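Local coordinates for protein DegQ (Legionella fallonii, PDB 3PV2) that probably acts as a self-compartmentizing chaperone-protease of the HtrA family, cleaving proteins with a trypsin-like domain carried alongside two PDZ domains in large twelve-chain assemblies, at residues I91-D95 against H96-N100; F235-P238 against I239-K243; I411-K415 against K416-D420. All blocks are in the same frame, centred on the assembly; numbering follows the deposited sequence.

How the contacts relate
Read from the N terminus, the chain meets three local junctions in series, none nesting in or crossing another; with no residues between their segments, the contacts close no long loop. Contact 1 turns strand 90-93 of the first beta barrel into the single-turn helix 95-98. Contact 2 comes at the end of the second barrel, where strand 234-238 passes into helix 239-252. These two touch, with Ile92 CG2 packing 4.1 Å from Val242 CG1, and so bring the first barrel against the helix that follows the second. Contact 3 forms a tight hairpin in the second PDZ domain; its nearest atoms are about 45 Å from those of contact 2.

Contact 1 (I91-D95 against H96-N100); sequences IITND and HVIRN
Two first torsions help to bring together Asp95 with Arg99 and His96 with Asn94. The carboxylate of Asp95 is swung opposite the backbone N (chi1 -161°), which carries it to the side where Arg99 arrives, while the His96 ring stands between its own N and carbonyl carbon (chi1 80°) and so leans back against Asn94. Arg99 NH1 then forms a salt bridge with Asp95 OD1 at 2.8 Å. It is a one-pronged bond made on the anti side of the oxygen and tilted out of the carboxylate plane; the two flat groups are turned 61° from each other. The arginine chain bends in the middle, and its CG lies 3.4 Å from the same Asp95 OD1. At the other oxygen, the methyl CD1 of Ile98 comes to 3.5 Å from Asp95 OD2, the two side chains crossing at about a right angle.

All this takes place where strand 90-93 of the N-terminal barrel of the trypsin fold runs into the one-turn helix 95-98, with Asn94 at the N-cap position. The backbone bonds of this short turn are all weak: Ile98 N and Arg99 N both reach Asp95 O, and Val97 N reaches Asn94 O, at 3.2 Å. On this turn His96 bonds through ND1 to Asp126 and touches Ser205, consistent with the catalytic triad of a trypsin-like protease. Asn94 CB sits over one face of the His96 ring, 4.0 Å from its centroid, in a CH-pi contact, and the amide plane lies nearly parallel to the imidazole. On the strand, Thr93 CG2 packs 4.0 Å from Ile98 CG2, while Thr93 OG1 bonds to the carbonyl of Ser80.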
loop_
_atom_site.group_PDB
_atom_site.type_symbol
_atom_site.label_atom_id
_atom_site.label_comp_id
_atom_site.label_asym_id
_atom_site.label_seq_id
_atom_site.Cartn_x
_atom_site.Cartn_y
_atom_site.Cartn_z
ATOM N N ILE B 91 -10.446 51.701 14.070
ATOM C CA ILE B 91 -10.930 50.388 14.348
ATOM C C ILE B 91 -9.761 49.481 14.605
ATOM O O ILE B 91 -8.782 49.492 13.842
ATOM C CB ILE B 91 -11.600 49.842 13.105
ATOM C CG1 ILE B 91 -12.918 50.551 12.854
ATOM C CG2 ILE B 91 -11.807 48.339 13.249
ATOM C CD1 ILE B 91 -13.686 50.069 11.554
ATOM N N ILE B 92 -9.833 48.685 15.660
ATOM C CA ILE B 92 -8.756 47.742 15.945
ATOM C C ILE B 92 -9.185 46.365 15.496
ATOM O O ILE B 92 -10.318 45.948 15.715
ATOM C CB ILE B 92 -8.428 47.665 17.472
ATOM C CG1 ILE B 92 -7.864 48.977 17.976
ATOM C CG2 ILE B 92 -7.371 46.663 17.751
ATOM C CD1 ILE B 92 -6.698 49.488 17.256
ATOM N N THR B 93 -8.262 45.613 14.952
ATOM C CA THR B 93 -8.538 44.226 14.700
ATOM C C THR B 93 -7.270 43.442 14.856
ATOM O O THR B 93 -6.264 43.996 15.302
ATOM C CB THR B 93 -9.178 44.037 13.333
ATOM O OG1 THR B 93 -9.636 42.668 13.243
ATOM C CG2 THR B 93 -8.179 44.405 12.162
ATOM N N ASN B 94 -7.261 42.143 14.550
ATOM C CA ASN B 94 -5.981 41.428 14.595
ATOM C C ASN B 94 -5.169 41.609 13.347
ATOM O O ASN B 94 -5.721 41.692 12.257
ATOM C CB ASN B 94 -6.221 39.971 14.687
ATOM C CG ASN B 94 -6.896 39.567 15.986
ATOM O OD1 ASN B 94 -6.450 39.946 17.096
ATOM N ND2 ASN B 94 -7.911 38.735 15.874
ATOM N N ASP B 95 -3.847 41.569 13.455
ATOM C CA ASP B 95 -3.022 41.555 12.228
ATOM C C ASP B 95 -3.302 40.337 11.342
ATOM O O ASP B 95 -3.366 40.462 10.119
ATOM C CB ASP B 95 -1.509 41.669 12.555
ATOM C CG ASP B 95 -0.673 42.121 11.356
ATOM O OD1 ASP B 95 0.260 41.385 11.003
ATOM O OD2 ASP B 95 -0.931 43.211 10.762
ATOM N N HIS B 96 -3.442 39.152 11.943
ATOM C CA HIS B 96 -3.697 37.944 11.143
ATOM C C HIS B 96 -4.994 38.033 10.345
ATOM O O HIS B 96 -5.078 37.445 9.286
ATOM C CB HIS B 96 -3.624 36.665 11.960
ATOM C CG HIS B 96 -4.853 36.367 12.764
ATOM N ND1 HIS B 96 -4.900 36.544 14.122
ATOM C CD2 HIS B 96 -6.055 35.843 12.413
ATOM C CE1 HIS B 96 -6.090 36.175 14.572
ATOM N NE2 HIS B 96 -6.815 35.761 13.549
ATOM N N VAL B 97 -5.972 38.808 10.810
ATOM C CA VAL B 97 -7.215 38.990 10.048
ATOM C C VAL B 97 -6.943 39.702 8.717
ATOM O O VAL B 97 -7.500 39.338 7.664
ATOM C CB VAL B 97 -8.282 39.715 10.932
ATOM C CG1 VAL B 97 -9.493 40.213 10.152
ATOM C CG2 VAL B 97 -8.747 38.782 12.048
ATOM N N ILE B 98 -6.117 40.744 8.753
ATOM C CA ILE B 98 -5.910 41.580 7.575
ATOM C C ILE B 98 -4.645 41.343 6.766
ATOM O O ILE B 98 -4.463 42.004 5.755
ATOM C CB ILE B 98 -6.026 43.131 7.880
ATOM C CG1 ILE B 98 -4.995 43.633 8.894
ATOM C CG2 ILE B 98 -7.427 43.465 8.362
ATOM C CD1 ILE B 98 -3.503 43.565 8.476
ATOM N N ARG B 99 -3.775 40.441 7.192
ATOM C CA ARG B 99 -2.539 40.261 6.460
ATOM C C ARG B 99 -2.791 39.823 5.025
ATOM O O ARG B 99 -3.686 39.003 4.765
ATOM C CB ARG B 99 -1.622 39.248 7.129
ATOM C CG ARG B 99 -0.581 39.908 8.015
ATOM C CD ARG B 99 0.585 39.001 8.295
ATOM N NE ARG B 99 0.166 37.757 8.923
ATOM C CZ ARG B 99 0.051 37.562 10.238
ATOM N NH1 ARG B 99 0.285 38.551 11.100
ATOM N NH2 ARG B 99 -0.326 36.369 10.700
ATOM N N ASN B 100 -1.962 40.363 4.123
ATOM C CA ASN B 100 -2.028 40.082 2.696
ATOM C C ASN B 100 -3.304 40.605 2.049
ATOM O O ASN B 100 -3.726 40.112 1.012
ATOM C CB ASN B 100 -1.871 38.591 2.441
ATOM C CG ASN B 100 -0.566 38.034 3.008
ATOM O OD1 ASN B 100 0.521 38.506 2.679
ATOM N ND2 ASN B 100 -0.671 37.019 3.852
#

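Contact 2 (F235-P238 against I239-K243); sequences FAIP and INMVK
The passage from the last strand of the second barrel into the helix that follows it is the setting here: strand 234-238 ends at Pro238, the N-cap residue of helix 239-252, and the axes of these short segments run at 51° to each other. At the junction Ile237 meets two helix side chains. Its CG2 presses on the terminal methyl of Met241, CG2 to CE 3.3 Å, which is tighter than ordinary van der Waals contact. Met241 achieves this by running out extended and then bending at chi3 (107°), which curls CE back to the strand. The same Ile237 CG2 also packs against Val242 CG2 at 3.8 Å, and both Ile237 and Val242 rest on Leu127 of the first barrel.

The backbone closes the first turn. Val242 N donates to Pro238 O at 3.1 Å, nearly straight and in the carbonyl plane, while Val242 CG2 lies 3.4 Å from that oxygen. Asn240 bonds through ND2 to Asp144 and through its backbone N to the hydroxyl of Ser145, both in a nearby loop. Such a helix, following directly on the final barrel strand, is typical of the trypsin fold.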
loop_
_atom_site.group_PDB
_atom_site.type_symbol
_atom_site.label_atom_id
_atom_site.label_comp_id
_atom_site.label_asym_id
_atom_site.label_seq_id
_atom_site.Cartn_x
_atom_site.Cartn_y
_atom_site.Cartn_z
ATOM N N PHE B 235 -8.300 33.568 24.234
ATOM C CA PHE B 235 -7.310 34.560 24.546
ATOM C C PHE B 235 -7.696 35.899 24.040
ATOM O O PHE B 235 -8.302 36.004 22.966
ATOM C CB PHE B 235 -6.009 34.170 23.896
ATOM C CG PHE B 235 -5.411 32.954 24.470
ATOM C CD1 PHE B 235 -4.670 33.030 25.626
ATOM C CD2 PHE B 235 -5.643 31.725 23.903
ATOM C CE1 PHE B 235 -4.133 31.906 26.191
ATOM C CE2 PHE B 235 -5.091 30.568 24.466
ATOM C CZ PHE B 235 -4.343 30.668 25.611
ATOM N N ALA B 236 -7.303 36.934 24.778
ATOM C CA ALA B 236 -7.528 38.301 24.393
ATOM C C ALA B 236 -6.240 39.079 24.648
ATOM O O ALA B 236 -5.528 38.766 25.617
ATOM C CB ALA B 236 -8.616 38.897 25.233
ATOM N N ILE B 237 -5.970 40.082 23.811
ATOM C CA ILE B 237 -4.820 40.956 23.972
ATOM C C ILE B 237 -5.257 42.109 24.860
ATOM O O ILE B 237 -6.252 42.749 24.563
ATOM C CB ILE B 237 -4.355 41.491 22.619
ATOM C CG1 ILE B 237 -4.047 40.294 21.692
ATOM C CG2 ILE B 237 -3.105 42.418 22.780
ATOM C CD1 ILE B 237 -4.287 40.624 20.217
ATOM N N PRO B 238 -4.592 42.312 26.015
ATOM C CA PRO B 238 -5.136 43.273 26.983
ATOM C C PRO B 238 -5.148 44.706 26.466
ATOM O O PRO B 238 -4.243 45.130 25.760
ATOM C CB PRO B 238 -4.205 43.157 28.208
ATOM C CG PRO B 238 -2.991 42.429 27.735
ATOM C CD PRO B 238 -3.285 41.781 26.411
ATOM N N ILE B 239 -6.197 45.423 26.798
ATOM C CA ILE B 239 -6.479 46.650 26.129
ATOM C C ILE B 239 -5.383 47.702 26.369
ATOM O O ILE B 239 -5.120 48.527 25.495
ATOM C CB ILE B 239 -7.834 47.209 26.565
ATOM C CG1 ILE B 239 -8.271 48.360 25.675
ATOM C CG2 ILE B 239 -7.744 47.686 27.969
ATOM C CD1 ILE B 239 -8.442 47.979 24.270
ATOM N N ASN B 240 -4.749 47.675 27.542
ATOM C CA ASN B 240 -3.757 48.721 27.859
ATOM C C ASN B 240 -2.587 48.662 26.883
ATOM O O ASN B 240 -2.132 49.675 26.377
ATOM C CB ASN B 240 -3.256 48.574 29.284
ATOM C CG ASN B 240 -4.232 49.068 30.304
ATOM O OD1 ASN B 240 -5.370 49.468 30.010
ATOM N ND2 ASN B 240 -3.776 49.074 31.533
ATOM N N MET B 241 -2.129 47.459 26.592
ATOM C CA MET B 241 -1.178 47.279 25.535
ATOM C C MET B 241 -1.760 47.669 24.186
ATOM O O MET B 241 -1.061 48.299 23.369
ATOM C CB MET B 241 -0.770 45.844 25.473
ATOM C CG MET B 241 0.378 45.600 24.581
ATOM S SD MET B 241 0.695 43.830 24.561
ATOM C CE MET B 241 0.075 43.455 22.923
ATOM N N VAL B 242 -3.019 47.308 23.941
ATOM C CA VAL B 242 -3.653 47.693 22.687
ATOM C C VAL B 242 -3.627 49.215 22.472
ATOM O O VAL B 242 -3.230 49.646 21.424
ATOM C CB VAL B 242 -5.089 47.160 22.552
ATOM C CG1 VAL B 242 -5.748 47.731 21.306
ATOM C CG2 VAL B 242 -5.039 45.656 22.516
ATOM N N LYS B 243 -4.043 49.997 23.459
ATOM C CA LYS B 243 -4.018 51.474 23.406
ATOM C C LYS B 243 -2.657 52.032 22.963
ATOM O O LYS B 243 -2.565 52.965 22.146
ATOM C CB LYS B 243 -4.293 52.089 24.791
ATOM C CG LYS B 243 -5.727 51.976 25.348
ATOM C CD LYS B 243 -6.005 52.856 26.639
ATOM C CE LYS B 243 -4.767 53.088 27.565
ATOM N NZ LYS B 243 -5.084 53.849 28.836
#

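Contact 3 (I411-K415 against K416-D420); sequences ISANK and KPVTD
Ala413 and Lys416 are a hydrogen-bonded antiparallel pair, and the hairpin they close is packed beneath a helix but looser at its turn and its open end. Ala413 N donates to Lys416 O at 2.8 Å in the carbonyl plane. The return bond, Lys416 N to Ala413 O at 2.9 Å, comes in well above the carbonyl plane of the acceptor. A methyl contact closes the buried side: Val418 CG2, anti to the carbonyl carbon and beside its backbone N, lies 4.0 Å from Ala413 CB. Helix 421-428 covers Ala413 with Leu424 and Ile427. The amide of Asn414 is also engaged inside, through Lys431, Glu430 and the N of Leu436. Lys416 leaves from the Ala413 face and is exposed, yet its chain, bent at chi3 and chi4, brings NZ to a hydrogen bond with Asn414 O (3.0 Å) and a salt bridge with Glu430.

Elsewhere the packing is looser. Lys415 at the turn is exposed and merely touches Gly303 of a second subunit. Beyond the non-hydrogen-bonded pair of Ser412 and exposed Pro417 the strands part, and a water 2.7 Å from each of Ile411 O and Val418 O can donate to either, though other acceptors compete for its protons. Positive phi at Asn414 and Lys415 makes this a type I' turn, the geometry of a two-residue beta hairpin, here built into the second PDZ domain.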
loop_
_atom_site.group_PDB
_atom_site.type_symbol
_atom_site.label_atom_id
_atom_site.label_comp_id
_atom_site.label_asym_id
_atom_site.label_seq_id
_atom_site.Cartn_x
_atom_site.Cartn_y
_atom_site.Cartn_z
ATOM N N ILE B 411 45.522 28.571 16.577
ATOM C CA ILE B 411 46.852 28.276 17.112
ATOM C C ILE B 411 47.913 29.342 16.847
ATOM O O ILE B 411 48.940 29.326 17.501
ATOM C CB ILE B 411 47.375 26.923 16.645
ATOM C CG1 ILE B 411 47.535 26.899 15.145
ATOM C CG2 ILE B 411 46.422 25.806 17.068
ATOM C CD1 ILE B 411 48.518 25.648 14.724
ATOM N N SER B 412 47.624 30.336 15.996
ATOM C CA SER B 412 48.472 31.471 15.826
ATOM C C SER B 412 47.659 32.558 15.227
ATOM O O SER B 412 46.589 32.352 14.631
ATOM C CB SER B 412 49.684 31.082 14.950
ATOM O OG SER B 412 49.376 31.142 13.522
ATOM N N ALA B 413 48.061 33.778 15.513
ATOM C CA ALA B 413 47.363 34.925 15.007
ATOM C C ALA B 413 48.459 35.952 14.635
ATOM O O ALA B 413 49.365 36.210 15.426
ATOM C CB ALA B 413 46.389 35.533 16.039
ATOM N N ASN B 414 48.342 36.518 13.447
ATOM C CA ASN B 414 49.404 37.373 12.849
ATOM C C ASN B 414 50.772 36.797 13.105
ATOM O O ASN B 414 51.675 37.503 13.520
ATOM C CB ASN B 414 49.323 38.780 13.391
ATOM C CG ASN B 414 47.981 39.498 13.008
ATOM O OD1 ASN B 414 47.317 39.104 12.046
ATOM N ND2 ASN B 414 47.594 40.534 13.779
ATOM N N LYS B 415 50.890 35.490 12.870
ATOM C CA LYS B 415 52.127 34.746 12.960
ATOM C C LYS B 415 52.660 34.639 14.341
ATOM O O LYS B 415 53.822 34.379 14.497
ATOM C CB LYS B 415 53.259 35.370 12.108
ATOM C CG LYS B 415 52.867 35.876 10.791
ATOM C CD LYS B 415 52.194 34.785 10.037
ATOM C CE LYS B 415 53.123 33.935 9.210
ATOM N NZ LYS B 415 52.432 32.626 8.975
ATOM N N LYS B 416 51.856 34.825 15.360
ATOM C CA LYS B 416 52.359 34.642 16.712
ATOM C C LYS B 416 51.527 33.548 17.362
ATOM O O LYS B 416 50.311 33.480 17.108
ATOM C CB LYS B 416 52.187 35.957 17.478
ATOM C CG LYS B 416 53.107 37.106 17.017
ATOM C CD LYS B 416 52.620 38.520 17.610
ATOM C CE LYS B 416 52.959 39.676 16.617
ATOM N NZ LYS B 416 52.104 39.786 15.361
ATOM N N PRO B 417 52.145 32.753 18.252
ATOM C CA PRO B 417 51.409 31.760 19.026
ATOM C C PRO B 417 50.378 32.409 19.901
ATOM O O PRO B 417 50.553 33.484 20.389
ATOM C CB PRO B 417 52.480 31.032 19.863
ATOM C CG PRO B 417 53.599 32.057 20.006
ATOM C CD PRO B 417 53.548 32.893 18.693
ATOM N N VAL B 418 49.299 31.663 20.115
ATOM C CA VAL B 418 48.173 32.008 20.966
ATOM C C VAL B 418 48.050 31.057 22.035
ATOM O O VAL B 418 47.966 29.852 21.756
ATOM C CB VAL B 418 46.930 31.865 20.094
ATOM C CG1 VAL B 418 45.753 31.736 20.885
ATOM C CG2 VAL B 418 46.897 33.089 19.133
ATOM N N THR B 419 48.031 31.524 23.287
ATOM C CA THR B 419 47.892 30.655 24.408
ATOM C C THR B 419 46.528 30.762 25.082
ATOM O O THR B 419 45.839 29.793 25.247
ATOM C CB THR B 419 48.971 30.976 25.444
ATOM O OG1 THR B 419 49.004 32.392 25.657
ATOM C CG2 THR B 419 50.360 30.535 24.886
ATOM N N ASP B 420 46.141 31.926 25.505
ATOM C CA ASP B 420 44.854 32.065 26.146
ATOM C C ASP B 420 44.023 33.099 25.400
ATOM O O ASP B 420 44.486 33.653 24.395
ATOM C CB ASP B 420 45.071 32.376 27.622
ATOM C CG ASP B 420 45.756 33.682 27.863
ATOM O OD1 ASP B 420 45.938 34.476 26.925
ATOM O OD2 ASP B 420 46.114 33.927 29.021
HETATM O O HOH W 1 49.525 28.581 20.010
#